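Local coordinates for protein sugar-binding transcriptional regulator, LacI family (Enterococcus faecalis, PDB 3CS3) that probably binds DNA as a LacI-family transcription regulator, the crystallised C-terminal part having the periplasmic-binding-protein fold that in this family senses sugar effectors, at residues G156-P161 against A183-M188; K120-S125 against P150-Q155; R5-I10 against F37-I42. All coordinates share one frame; numbering follows the deposited sequence. Where two conformers were deposited one is given.

Contact 1: residues G156-P161 against A183-M188; sequences GDFTEP and AFNDEM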
ATOM      1  N   GLY A 156       6.674  19.353   2.594  1.00 52.73           N
ATOM      2  CA  GLY A 156       6.842  17.928   2.301  1.00 47.84           C
ATOM      3  C   GLY A 156       5.976  17.582   1.108  1.00 45.20           C
ATOM      4  O   GLY A 156       5.500  18.477   0.410  1.00 44.93           O
ATOM      5  N   ASP A 157       5.765  16.292   0.865  1.00 51.47           N
ATOM      6  CA  ASP A 157       4.996  15.856  -0.307  1.00 51.39           C
ATOM      7  C   ASP A 157       4.045  14.689  -0.026  1.00 51.19           C
ATOM      8  O   ASP A 157       3.661  13.955  -0.948  1.00 55.76           O
ATOM      9  CB  ASP A 157       5.933  15.539  -1.489  1.00 53.33           C
ATOM     10  CG  ASP A 157       7.044  14.552  -1.126  1.00 61.42           C
ATOM     11  OD1 ASP A 157       6.877  13.763  -0.176  1.00 60.55           O
ATOM     12  OD2 ASP A 157       8.090  14.562  -1.810  1.00 69.75           O
ATOM     13  N   PHE A 158       3.688  14.536   1.252  1.00 47.36           N
ATOM     14  CA  PHE A 158       2.837  13.455   1.788  1.00 44.93           C
ATOM     15  C   PHE A 158       3.521  12.082   1.892  1.00 47.62           C
ATOM     16  O   PHE A 158       2.957  11.149   2.466  1.00 47.21           O
ATOM     17  CB  PHE A 158       1.485  13.342   1.055  1.00 40.61           C
ATOM     18  CG  PHE A 158       0.464  14.370   1.471  1.00 46.37           C
ATOM     19  CD1 PHE A 158       0.371  14.801   2.798  1.00 44.86           C
ATOM     20  CD2 PHE A 158      -0.441  14.874   0.541  1.00 44.70           C
ATOM     21  CE1 PHE A 158      -0.590  15.748   3.180  1.00 39.04           C
ATOM     22  CE2 PHE A 158      -1.403  15.818   0.913  1.00 46.08           C
ATOM     23  CZ  PHE A 158      -1.479  16.251   2.237  1.00 38.98           C
ATOM     24  N   THR A 159       4.733  11.964   1.356  1.00 48.35           N
ATOM     25  CA  THR A 159       5.451  10.697   1.380  1.00 51.95           C
ATOM     26  C   THR A 159       6.388  10.647   2.570  1.00 53.68           C
ATOM     27  O   THR A 159       6.808  11.683   3.077  1.00 60.06           O
ATOM     28  CB  THR A 159       6.268  10.444   0.089  1.00 50.89           C
ATOM     29  OG1 THR A 159       7.457  11.244   0.102  1.00 56.05           O
ATOM     30  CG2 THR A 159       5.448  10.755  -1.164  1.00 55.20           C
ATOM     31  N   GLU A 160       6.716   9.429   2.990  1.00 57.11           N
ATOM     32  CA  GLU A 160       7.623   9.169   4.113  1.00 59.69           C
ATOM     33  C   GLU A 160       9.068   9.728   3.979  1.00 57.09           C
ATOM     34  O   GLU A 160       9.594  10.260   4.966  1.00 54.54           O
ATOM     35  CB  GLU A 160       7.605   7.667   4.453  1.00 59.64           C
ATOM     36  CG  GLU A 160       8.515   7.225   5.585  1.00 67.03           C
ATOM     37  CD  GLU A 160       8.427   5.735   5.857  1.00 73.46           C
ATOM     38  OE1 GLU A 160       7.300   5.217   6.023  1.00 83.86           O
ATOM     39  OE2 GLU A 160       9.489   5.081   5.914  1.00 83.89           O
ATOM     40  N   PRO A 161       9.717   9.604   2.785  1.00 53.61           N
ATOM     41  CA  PRO A 161      11.025  10.269   2.592  1.00 55.42           C
ATOM     42  C   PRO A 161      11.091  11.771   2.915  1.00 53.38           C
ATOM     43  O   PRO A 161      12.123  12.234   3.404  1.00 56.05           O
ATOM     44  CB  PRO A 161      11.313  10.047   1.103  1.00 56.71           C
ATOM     45  CG  PRO A 161      10.604   8.798   0.771  1.00 49.33           C
ATOM     46  CD  PRO A 161       9.353   8.810   1.592  1.00 50.49           C
ATOM     47  N   ALA A 183       2.316  16.887  11.728  1.00 34.54           N
ATOM     48  CA  ALA A 183       2.548  16.269  10.426  1.00 35.49           C
ATOM     49  C   ALA A 183       1.202  16.132   9.738  1.00 36.16           C
ATOM     50  O   ALA A 183       0.236  15.681  10.350  1.00 40.53           O
ATOM     51  CB  ALA A 183       3.206  14.925  10.589  1.00 34.88           C
ATOM     52  N   PHE A 184       1.134  16.542   8.475  1.00 35.76           N
ATOM     53  CA  PHE A 184      -0.149  16.646   7.772  1.00 34.07           C
ATOM     54  C   PHE A 184      -0.655  15.288   7.294  1.00 36.53           C
ATOM     55  O   PHE A 184      -1.835  15.150   6.958  1.00 34.60           O
ATOM     56  CB  PHE A 184      -0.087  17.675   6.630  1.00 33.90           C
ATOM     57  CG  PHE A 184      -0.270  19.119   7.082  1.00 38.99           C
ATOM     58  CD1 PHE A 184      -0.640  20.100   6.163  1.00 40.78           C
ATOM     59  CD2 PHE A 184      -0.090  19.496   8.420  1.00 28.98           C
ATOM     60  CE1 PHE A 184      -0.801  21.431   6.557  1.00 39.10           C
ATOM     61  CE2 PHE A 184      -0.255  20.822   8.823  1.00 36.90           C
ATOM     62  CZ  PHE A 184      -0.619  21.789   7.892  1.00 37.34           C
ATOM     63  N   ASN A 185       0.241  14.299   7.252  1.00 34.82           N
ATOM     64  CA  ASN A 185      -0.172  12.897   7.264  1.00 36.01           C
ATOM     65  C   ASN A 185       0.712  11.982   8.104  1.00 38.30           C
ATOM     66  O   ASN A 185       1.825  12.362   8.480  1.00 44.52           O
ATOM     67  CB  ASN A 185      -0.477  12.338   5.859  1.00 30.93           C
ATOM     68  CG  ASN A 185       0.767  12.029   5.024  1.00 38.57           C
ATOM     69  OD1 ASN A 185       1.919  12.194   5.444  1.00 29.12           O
ATOM     70  ND2 ASN A 185       0.516  11.558   3.812  1.00 28.17           N
ATOM     71  N   ASP A 186       0.187  10.789   8.396  1.00 38.90           N
ATOM     72  CA  ASP A 186       0.858   9.758   9.191  1.00 35.18           C
ATOM     73  C   ASP A 186       2.158   9.257   8.569  1.00 34.78           C
ATOM     74  O   ASP A 186       3.085   8.907   9.283  1.00 35.65           O
ATOM     75  CB  ASP A 186      -0.075   8.565   9.424  1.00 34.97           C
ATOM     76  CG  ASP A 186      -0.932   8.712  10.682  1.00 46.43           C
ATOM     77  OD1 ASP A 186      -1.086   9.837  11.208  1.00 37.60           O
ATOM     78  OD2 ASP A 186      -1.457   7.681  11.152  1.00 47.81           O
ATOM     79  N   GLU A 187       2.219   9.226   7.244  1.00 36.00           N
ATOM     80  CA  GLU A 187       3.417   8.767   6.543  1.00 43.97           C
ATOM     81  C   GLU A 187       4.610   9.682   6.734  1.00 42.49           C
ATOM     82  O   GLU A 187       5.725   9.196   6.933  1.00 48.96           O
ATOM     83  CB  GLU A 187       3.142   8.606   5.059  1.00 47.71           C
ATOM     84  CG  GLU A 187       2.135   7.537   4.754  1.00 60.43           C
ATOM     85  CD  GLU A 187       1.478   7.784   3.433  1.00 72.14           C
ATOM     86  OE1 GLU A 187       2.221   8.030   2.456  1.00 64.25           O
ATOM     87  OE2 GLU A 187       0.231   7.755   3.385  1.00 71.89           O
ATOM     88  N   MET A 188       4.377  10.997   6.668  1.00 41.49           N
ATOM     89  CA  MET A 188       5.421  11.980   6.976  1.00 36.67           C
ATOM     90  C   MET A 188       5.829  11.871   8.450  1.00 34.20           C
ATOM     91  O   MET A 188       7.005  11.985   8.775  1.00 41.43           O
ATOM     92  CB  MET A 188       4.990  13.413   6.610  1.00 41.43           C
ATOM     93  CG  MET A 188       5.056  13.731   5.109  1.00 31.68           C
ATOM     94  SD  MET A 188       4.779  15.452   4.620  1.00 25.70           S
ATOM     95  CE  MET A 188       3.195  15.748   5.408  1.00 31.99           C
TER
HETATM   96  O   HOH W   1       5.184   7.309   1.325  1.00 61.36           O
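F158 O receives the amide of N185 in a bond of 2.8 Å from ND2, with an N-H...O angle of 163°. The donor lies in the carbonyl plane on a lone pair, and O lies almost in the amide plane. The other half of the same amide works within its own segment: N185 OD1 caps helix 186-196 by accepting from M188 N at 3.0 Å. A chi1 of 76° sets N185 CG between its own N and carbonyl carbon. The F158 ring crosses this amide at 40° between planes, and its edge atom CE1 meets F184 CB at 4.0 Å. M188 SD takes a weak bond from F158 N at 3.7 Å, while M188 CG packs on T159 O. At the other end, E160 CA approaches E187 O at 3.4 Å, and a water links E160 N to E187 OE1. N185 ND2 also hydrogen-bonds a glycerol, probably from the crystallisation liquor and only a possible pocket marker. The F158 ring and E187 both touch Y18, from the loop after strand 10-15 in the other lobe; with the family fold, these cross-lobe contacts are consistent with the interdomain effector pocket of LacI-type regulators.

Contact 2: residues K120-S125 against P150-Q155; sequences KVLLLS and PYEIIQ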
ATOM      1  N   LYS A 120       6.053  26.760  20.206  1.00 42.39           N
ATOM      2  CA  LYS A 120       6.168  26.843  18.752  1.00 36.76           C
ATOM      3  C   LYS A 120       5.639  25.537  18.161  1.00 41.17           C
ATOM      4  O   LYS A 120       5.853  24.459  18.723  1.00 34.16           O
ATOM      5  CB  LYS A 120       7.623  27.056  18.304  1.00 35.64           C
ATOM      6  CG  LYS A 120       7.738  27.686  16.916  1.00 35.81           C
ATOM      7  CD  LYS A 120       8.836  27.060  16.066  1.00 39.78           C
ATOM      8  CE  LYS A 120      10.178  27.744  16.259  1.00 61.28           C
ATOM      9  NZ  LYS A 120      11.131  27.383  15.171  1.00 61.05           N
ATOM     10  N   VAL A 121       4.942  25.632  17.034  1.00 38.41           N
ATOM     11  CA  VAL A 121       4.439  24.452  16.349  1.00 34.80           C
ATOM     12  C   VAL A 121       5.065  24.383  14.965  1.00 40.52           C
ATOM     13  O   VAL A 121       5.021  25.348  14.213  1.00 39.58           O
ATOM     14  CB  VAL A 121       2.893  24.445  16.268  1.00 34.78           C
ATOM     15  CG1 VAL A 121       2.387  23.276  15.416  1.00 34.76           C
ATOM     16  CG2 VAL A 121       2.294  24.350  17.659  1.00 27.82           C
ATOM     17  N   LEU A 122       5.670  23.246  14.643  1.00 42.89           N
ATOM     18  CA  LEU A 122       6.229  23.031  13.314  1.00 42.74           C
ATOM     19  C   LEU A 122       5.196  22.308  12.447  1.00 41.59           C
ATOM     20  O   LEU A 122       4.696  21.246  12.812  1.00 42.86           O
ATOM     21  CB  LEU A 122       7.578  22.294  13.392  1.00 43.47           C
ATOM     22  CG  LEU A 122       8.732  23.125  13.989  1.00 53.83           C
ATOM     23  CD1 LEU A 122       8.853  22.978  15.505  1.00 63.38           C
ATOM     24  CD2 LEU A 122      10.051  22.777  13.359  1.00 56.48           C
ATOM     25  N   LEU A 123       4.849  22.921  11.320  1.00 37.69           N
ATOM     26  CA  LEU A 123       3.788  22.416  10.460  1.00 35.98           C
ATOM     27  C   LEU A 123       4.386  21.725   9.250  1.00 34.52           C
ATOM     28  O   LEU A 123       4.773  22.374   8.280  1.00 35.83           O
ATOM     29  CB  LEU A 123       2.832  23.542  10.029  1.00 32.90           C
ATOM     30  CG  LEU A 123       2.088  24.357  11.101  1.00 39.73           C
ATOM     31  CD1 LEU A 123       1.462  25.608  10.487  1.00 34.66           C
ATOM     32  CD2 LEU A 123       1.023  23.531  11.833  1.00 27.19           C
ATOM     33  N   LEU A 124       4.477  20.399   9.326  1.00 37.40           N
ATOM     34  CA  LEU A 124       4.993  19.594   8.226  1.00 34.24           C
ATOM     35  C   LEU A 124       3.848  19.329   7.248  1.00 40.38           C
ATOM     36  O   LEU A 124       2.978  18.486   7.490  1.00 39.23           O
ATOM     37  CB  LEU A 124       5.612  18.296   8.765  1.00 36.90           C
ATOM     38  CG  LEU A 124       6.269  17.262   7.840  1.00 39.99           C
ATOM     39  CD1 LEU A 124       7.122  17.889   6.727  1.00 39.78           C
ATOM     40  CD2 LEU A 124       7.089  16.278   8.676  1.00 37.07           C
ATOM     41  N   SER A 125       3.844  20.087   6.159  1.00 37.24           N
ATOM     42  CA  SER A 125       2.742  20.062   5.218  1.00 41.23           C
ATOM     43  C   SER A 125       3.030  19.127   4.060  1.00 42.95           C
ATOM     44  O   SER A 125       4.162  18.678   3.887  1.00 38.01           O
ATOM     45  CB  SER A 125       2.439  21.476   4.700  1.00 39.65           C
ATOM     46  OG  SER A 125       3.459  21.940   3.838  1.00 59.79           O
ATOM     47  N   PRO A 150       3.617  30.871  17.789  1.00 38.79           N
ATOM     48  CA  PRO A 150       4.467  30.900  16.604  1.00 38.14           C
ATOM     49  C   PRO A 150       4.466  29.576  15.850  1.00 43.60           C
ATOM     50  O   PRO A 150       4.212  28.517  16.439  1.00 41.94           O
ATOM     51  CB  PRO A 150       5.876  31.150  17.167  1.00 34.67           C
ATOM     52  CG  PRO A 150       5.705  31.574  18.532  1.00 25.46           C
ATOM     53  CD  PRO A 150       4.379  31.111  19.024  1.00 33.94           C
ATOM     54  N   TYR A 151       4.768  29.648  14.559  1.00 37.89           N
ATOM     55  CA  TYR A 151       4.847  28.464  13.728  1.00 37.82           C
ATOM     56  C   TYR A 151       5.887  28.589  12.620  1.00 42.21           C
ATOM     57  O   TYR A 151       6.235  29.691  12.197  1.00 44.26           O
ATOM     58  CB  TYR A 151       3.466  28.093  13.146  1.00 33.20           C
ATOM     59  CG  TYR A 151       2.848  29.099  12.180  1.00 34.04           C
ATOM     60  CD1 TYR A 151       1.803  29.929  12.583  1.00 32.29           C
ATOM     61  CD2 TYR A 151       3.290  29.195  10.858  1.00 32.28           C
ATOM     62  CE1 TYR A 151       1.221  30.837  11.697  1.00 35.42           C
ATOM     63  CE2 TYR A 151       2.729  30.106   9.974  1.00 40.75           C
ATOM     64  CZ  TYR A 151       1.699  30.925  10.398  1.00 33.93           C
ATOM     65  OH  TYR A 151       1.138  31.813   9.507  1.00 37.29           O
ATOM     66  N   GLU A 152       6.374  27.440  12.165  1.00 48.28           N
ATOM     67  CA  GLU A 152       7.162  27.346  10.948  1.00 44.13           C
ATOM     68  C   GLU A 152       6.517  26.290  10.050  1.00 43.92           C
ATOM     69  O   GLU A 152       6.140  25.218  10.521  1.00 42.73           O
ATOM     70  CB  GLU A 152       8.615  26.981  11.270  1.00 43.73           C
ATOM     71  CG  GLU A 152       9.540  27.015  10.055  1.00 59.78           C
ATOM     72  CD  GLU A 152      11.013  27.103  10.417  1.00 74.15           C
ATOM     73  OE1 GLU A 152      11.450  26.458  11.398  1.00 71.93           O
ATOM     74  OE2 GLU A 152      11.741  27.821   9.701  1.00 84.20           O
ATOM     75  N   ILE A 153       6.381  26.613   8.768  1.00 41.46           N
ATOM     76  CA  ILE A 153       5.831  25.703   7.769  1.00 37.46           C
ATOM     77  C   ILE A 153       6.980  25.009   7.046  1.00 44.80           C
ATOM     78  O   ILE A 153       7.835  25.666   6.449  1.00 44.63           O
ATOM     79  CB  ILE A 153       4.942  26.458   6.740  1.00 37.54           C
ATOM     80  CG1 ILE A 153       3.723  27.069   7.435  1.00 40.33           C
ATOM     81  CG2 ILE A 153       4.514  25.532   5.592  1.00 37.93           C
ATOM     82  CD1 ILE A 153       2.982  28.093   6.605  1.00 41.72           C
ATOM     83  N   ILE A 154       7.001  23.679   7.115  1.00 50.55           N
ATOM     84  CA  ILE A 154       8.028  22.889   6.442  1.00 48.45           C
ATOM     85  C   ILE A 154       7.391  22.063   5.340  1.00 48.96           C
ATOM     86  O   ILE A 154       6.491  21.264   5.594  1.00 56.16           O
ATOM     87  CB  ILE A 154       8.803  22.004   7.434  1.00 52.88           C
ATOM     88  CG1 ILE A 154       9.528  22.888   8.447  1.00 52.67           C
ATOM     89  CG2 ILE A 154       9.816  21.115   6.711  1.00 50.56           C
ATOM     90  CD1 ILE A 154       9.609  22.290   9.792  1.00 63.86           C
ATOM     91  N   GLN A 155       7.865  22.284   4.116  1.00 52.95           N
ATOM     92  CA  GLN A 155       7.317  21.664   2.915  1.00 58.83           C
ATOM     93  C   GLN A 155       7.689  20.187   2.808  1.00 56.62           C
ATOM     94  O   GLN A 155       8.859  19.819   2.938  1.00 61.85           O
ATOM     95  CB  GLN A 155       7.802  22.423   1.674  1.00 64.13           C
ATOM     96  CG  GLN A 155       7.003  22.158   0.400  1.00 77.78           C
ATOM     97  CD  GLN A 155       5.600  22.752   0.434  1.00 91.11           C
ATOM     98  OE1 GLN A 155       5.397  23.906   0.823  1.00 87.44           O
ATOM     99  NE2 GLN A 155       4.624  21.962   0.011  1.00 98.35           N
TER
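Strands 121-125 and 151-155 are the two parallel strands of a beta-alpha-beta crossover whose connecting helix is 131-146. Their axes come within 4.7 Å, and their N-to-C directions differ by 22°. Five backbone hydrogen bonds join them in parallel register, the first from V121 N to P150 O, the last from S125 N to I154 O. The central L123 N to E152 O bond, 2.8 Å long, is practically straight at 177°, and L123 O accepts from I154 N at 2.8 Å. On the face bearing L122, L124 and I154, the methyl CD2 of L122 meets CD1 of I154 at 3.6 Å. On the reverse face, L123 CD1 reaches Y151 CD2 at 4.0 Å, obliquely to the ring, and I153 CG1 at 4.1 Å. K120 CG, anti to the backbone N (chi1 -157°), lies against P150 O and CB. K120 NZ makes a long salt bridge of 3.9 Å to E152 OE1 and is hydrogen-bonded to Q175. The L122, L124 and I154 face rests on helix 160-170. The other is covered by helix 131-146 at V121 and Y151 and by helix 102-115 at V121 and L123. Strand 179-183 pairs with the far edge of 121-125, leaving 151-155 outermost within the chain's sheet.

Contact 3: residues R5-I10 against F37-I42; sequences RRQTNI and FDYEMI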
ATOM      1  N   ARG A   5     -21.685   5.476 -26.421  1.00 73.11           N
ATOM      2  CA  ARG A   5     -21.560   4.249 -27.211  1.00 72.04           C
ATOM      3  C   ARG A   5     -20.970   3.047 -26.469  1.00 63.10           C
ATOM      4  O   ARG A   5     -20.887   1.957 -27.030  1.00 57.90           O
ATOM      5  CB  ARG A   5     -20.788   4.517 -28.514  1.00 76.83           C
ATOM      6  CG  ARG A   5     -19.366   5.034 -28.328  1.00 85.52           C
ATOM      7  CD  ARG A   5     -18.948   5.954 -29.478  1.00 98.45           C
ATOM      8  NE  ARG A   5     -19.875   7.075 -29.661  1.00103.72           N
ATOM      9  CZ  ARG A   5     -19.834   8.223 -28.985  1.00105.35           C
ATOM     10  NH1 ARG A   5     -20.731   9.168 -29.236  1.00103.32           N
ATOM     11  NH2 ARG A   5     -18.904   8.434 -28.059  1.00101.91           N
ATOM     12  N   ARG A   6     -20.579   3.243 -25.212  1.00 62.12           N
ATOM     13  CA  ARG A   6     -19.934   2.186 -24.443  1.00 57.98           C
ATOM     14  C   ARG A   6     -20.387   2.176 -22.994  1.00 54.85           C
ATOM     15  O   ARG A   6     -20.582   3.225 -22.384  1.00 59.22           O
ATOM     16  CB  ARG A   6     -18.419   2.359 -24.486  1.00 58.06           C
ATOM     17  CG  ARG A   6     -17.669   1.124 -24.938  1.00 70.41           C
ATOM     18  CD  ARG A   6     -16.414   1.505 -25.711  1.00 76.90           C
ATOM     19  NE  ARG A   6     -16.501   2.852 -26.282  1.00 83.94           N
ATOM     20  CZ  ARG A   6     -15.802   3.284 -27.329  1.00 86.84           C
ATOM     21  NH1 ARG A   6     -15.959   4.530 -27.758  1.00 89.84           N
ATOM     22  NH2 ARG A   6     -14.954   2.477 -27.955  1.00 84.59           N
ATOM     23  N   GLN A   7     -20.554   0.978 -22.453  1.00 48.00           N
ATOM     24  CA  GLN A   7     -20.685   0.798 -21.021  1.00 42.54           C
ATOM     25  C   GLN A   7     -19.868  -0.423 -20.653  1.00 46.05           C
ATOM     26  O   GLN A   7     -20.263  -1.546 -20.940  1.00 55.27           O
ATOM     27  CB  GLN A   7     -22.144   0.632 -20.624  1.00 46.03           C
ATOM     28  CG  GLN A   7     -22.382   0.466 -19.141  1.00 42.05           C
ATOM     29  CD  GLN A   7     -23.684   1.087 -18.699  1.00 55.11           C
ATOM     30  OE1 GLN A   7     -23.897   2.290 -18.868  1.00 58.66           O
ATOM     31  NE2 GLN A   7     -24.566   0.277 -18.127  1.00 54.00           N
ATOM     32  N   THR A   8     -18.715  -0.185 -20.033  1.00 46.77           N
ATOM     33  CA  THR A   8     -17.745  -1.234 -19.735  1.00 35.60           C
ATOM     34  C   THR A   8     -17.900  -1.774 -18.321  1.00 39.66           C
ATOM     35  O   THR A   8     -17.246  -2.763 -17.962  1.00 37.14           O
ATOM     36  CB  THR A   8     -16.298  -0.705 -19.895  1.00 44.66           C
ATOM     37  OG1 THR A   8     -16.058   0.351 -18.953  1.00 48.99           O
ATOM     38  CG2 THR A   8     -16.064  -0.174 -21.299  1.00 36.38           C
ATOM     39  N   ASN A   9     -18.794  -1.136 -17.556  1.00 41.03           N
ATOM     40  CA  ASN A   9     -18.929  -1.294 -16.096  0.50 42.05           C
ATOM     41  C   ASN A   9     -17.617  -1.328 -15.296  1.00 37.38           C
ATOM     42  O   ASN A   9     -17.443  -2.099 -14.341  1.00 37.29           O
ATOM     43  CB  ASN A   9     -20.010  -2.320 -15.650  0.50 45.33           C
ATOM     44  CG  ASN A   9     -19.685  -3.779 -15.993  0.50 56.88           C
ATOM     45  OD1 ASN A   9     -20.604  -4.589 -16.123  0.50 63.48           O
ATOM     46  ND2 ASN A   9     -18.407  -4.130 -16.091  0.50 67.53           N
ATOM     47  N   ILE A  10     -16.700  -0.442 -15.692  1.00 36.08           N
ATOM     48  CA  ILE A  10     -15.398  -0.274 -15.037  1.00 35.03           C
ATOM     49  C   ILE A  10     -15.176   1.188 -14.643  1.00 35.85           C
ATOM     50  O   ILE A  10     -15.376   2.106 -15.449  1.00 36.50           O
ATOM     51  CB  ILE A  10     -14.217  -0.798 -15.912  1.00 36.57           C
ATOM     52  CG1 ILE A  10     -14.380  -2.296 -16.184  1.00 31.80           C
ATOM     53  CG2 ILE A  10     -12.869  -0.597 -15.208  1.00 28.44           C
ATOM     54  CD1 ILE A  10     -13.567  -2.820 -17.346  1.00 44.46           C
ATOM     55  N   PHE A  37     -23.608  -2.533  -7.558  1.00 52.05           N
ATOM     56  CA  PHE A  37     -24.145  -2.080  -8.830  1.00 48.33           C
ATOM     57  C   PHE A  37     -23.498  -2.800 -10.017  1.00 45.85           C
ATOM     58  O   PHE A  37     -23.580  -2.319 -11.152  1.00 51.44           O
ATOM     59  CB  PHE A  37     -23.971  -0.565  -8.963  1.00 55.55           C
ATOM     60  CG  PHE A  37     -24.719   0.220  -7.929  1.00 60.03           C
ATOM     61  CD1 PHE A  37     -26.093   0.406  -8.039  1.00 65.58           C
ATOM     62  CD2 PHE A  37     -24.051   0.769  -6.840  1.00 68.63           C
ATOM     63  CE1 PHE A  37     -26.792   1.130  -7.080  1.00 71.49           C
ATOM     64  CE2 PHE A  37     -24.741   1.498  -5.874  1.00 72.95           C
ATOM     65  CZ  PHE A  37     -26.113   1.679  -5.994  1.00 70.71           C
ATOM     66  N   ASP A  38     -22.871  -3.948  -9.742  1.00 37.02           N
ATOM     67  CA  ASP A  38     -22.148  -4.763 -10.737  1.00 44.35           C
ATOM     68  C   ASP A  38     -21.048  -4.008 -11.493  1.00 48.37           C
ATOM     69  O   ASP A  38     -20.810  -4.259 -12.682  1.00 53.08           O
ATOM     70  CB  ASP A  38     -23.110  -5.449 -11.726  1.00 50.92           C
ATOM     71  CG  ASP A  38     -24.182  -6.265 -11.033  1.00 65.55           C
ATOM     72  OD1 ASP A  38     -25.380  -5.952 -11.227  1.00 69.93           O
ATOM     73  OD2 ASP A  38     -23.828  -7.211 -10.294  1.00 70.49           O
ATOM     74  N   TYR A  39     -20.392  -3.077 -10.805  1.00 44.60           N
ATOM     75  CA  TYR A  39     -19.251  -2.368 -11.370  1.00 41.35           C
ATOM     76  C   TYR A  39     -17.956  -2.911 -10.800  1.00 36.58           C
ATOM     77  O   TYR A  39     -17.936  -3.493  -9.716  1.00 33.42           O
ATOM     78  CB  TYR A  39     -19.358  -0.866 -11.114  1.00 42.59           C
ATOM     79  CG  TYR A  39     -20.044  -0.104 -12.220  1.00 42.48           C
ATOM     80  CD1 TYR A  39     -19.329   0.768 -13.038  1.00 39.01           C
ATOM     81  CD2 TYR A  39     -21.409  -0.259 -12.459  1.00 47.90           C
ATOM     82  CE1 TYR A  39     -19.963   1.480 -14.060  1.00 42.87           C
ATOM     83  CE2 TYR A  39     -22.051   0.441 -13.479  1.00 46.93           C
ATOM     84  CZ  TYR A  39     -21.324   1.307 -14.275  1.00 53.33           C
ATOM     85  OH  TYR A  39     -21.961   2.000 -15.283  1.00 64.36           O
ATOM     86  N   GLU A  40     -16.882  -2.735 -11.555  1.00 38.75           N
ATOM     87  CA  GLU A  40     -15.551  -3.097 -11.097  1.00 38.69           C
ATOM     88  C   GLU A  40     -14.602  -1.921 -11.246  1.00 39.23           C
ATOM     89  O   GLU A  40     -14.935  -0.904 -11.858  1.00 39.67           O
ATOM     90  CB  GLU A  40     -15.019  -4.309 -11.859  1.00 41.45           C
ATOM     91  CG  GLU A  40     -15.532  -5.640 -11.328  1.00 63.05           C
ATOM     92  CD  GLU A  40     -14.894  -6.830 -12.016  1.00 78.46           C
ATOM     93  OE1 GLU A  40     -14.642  -6.751 -13.239  1.00 77.63           O
ATOM     94  OE2 GLU A  40     -14.649  -7.847 -11.330  1.00 86.51           O
ATOM     95  N   MET A  41     -13.410  -2.066 -10.691  1.00 37.78           N
ATOM     96  CA  MET A  41     -12.490  -0.957 -10.640  1.00 48.08           C
ATOM     97  C   MET A  41     -11.094  -1.335 -11.120  1.00 42.70           C
ATOM     98  O   MET A  41     -10.640  -2.459 -10.918  1.00 42.61           O
ATOM     99  CB  MET A  41     -12.515  -0.343  -9.231  1.00 51.38           C
ATOM    100  CG  MET A  41     -11.203  -0.255  -8.500  1.00 58.91           C
ATOM    101  SD  MET A  41     -11.524  -0.275  -6.736  1.00 60.84           S
ATOM    102  CE  MET A  41     -10.124  -1.248  -6.172  1.00 69.29           C
ATOM    103  N   ILE A  42     -10.450  -0.412 -11.824  1.00 38.79           N
ATOM    104  CA  ILE A  42      -9.015  -0.512 -12.043  1.00 44.85           C
ATOM    105  C   ILE A  42      -8.319   0.676 -11.398  1.00 43.49           C
ATOM    106  O   ILE A  42      -8.855   1.788 -11.372  1.00 43.41           O
ATOM    107  CB  ILE A  42      -8.615  -0.667 -13.532  1.00 46.89           C
ATOM    108  CG1 ILE A  42      -9.199   0.455 -14.387  1.00 48.23           C
ATOM    109  CG2 ILE A  42      -9.048  -2.031 -14.043  1.00 54.05           C
ATOM    110  CD1 ILE A  42      -8.154   1.216 -15.178  1.00 64.32           C
TER
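N9 and Y39 form the compact part of this contact. The CA of N9 sits over one face of the Y39 ring, 3.8 Å from the centroid and 22° off the ring normal, a geometry that qualifies as CH-pi. The carbonyl carbon continues this cover, N9 C lying 3.5 Å from Y39 CD1. Positive phi at N9 (43°) turns the chain here. N9 O accepts from E40 N at 2.9 Å, the hydrogen bond that joins the segments. One residue on, I10 and E40 form a parallel beta bridge, with I10 CA 3.3 Å from E40 O in a CA-H...O contact. I10 CG2 also packs on I42 CG1 at 3.9 Å, the two side chains meeting at a slant. The outer side is looser. Q7 merely brings CD to 3.9 Å from Y39 OH, its side chain crossing the tyrosine at about a right angle. The amide end of N9, beside D38 O, is uncertain because two conformers were deposited. D38, also with positive phi, belongs to the Schellman motif that terminates helix 23-35. That helix links strands 10-15 and 40-45, and its L34 touches Y39, which also packs on I244 and M247 of helix 232-247. Strand 40-45 is outermost within the chain's mixed sheet, but the second subunit lies alongside: F52 of that subunit packs on I10 and I42, and its K48 forms a salt bridge with E40 OE1.

Overall arrangement
Contacts 1 and 2 belong to the same lobe and touch, with centres 13 Å apart. F184 N lies 2.9 Å from L124 O, probably a hydrogen bond, and M188 SD is 3.4 Å from S125 O. Strand 151-155 leads through the 156-159 loop into helix 160-170, and 183-188 continues from strand 179-183, the neighbour of 121-125, near a glycerol, probably from the crystallisation liquor, that N185 reaches. Contact 3 is remote, its centre about 33 Å from that of contact 1 and 44 Å from that of contact 2. Nearest atoms remain about 17 and 26 Å away. It lies across the chain's centre from contact 2, in the other sheet, meeting the second subunit.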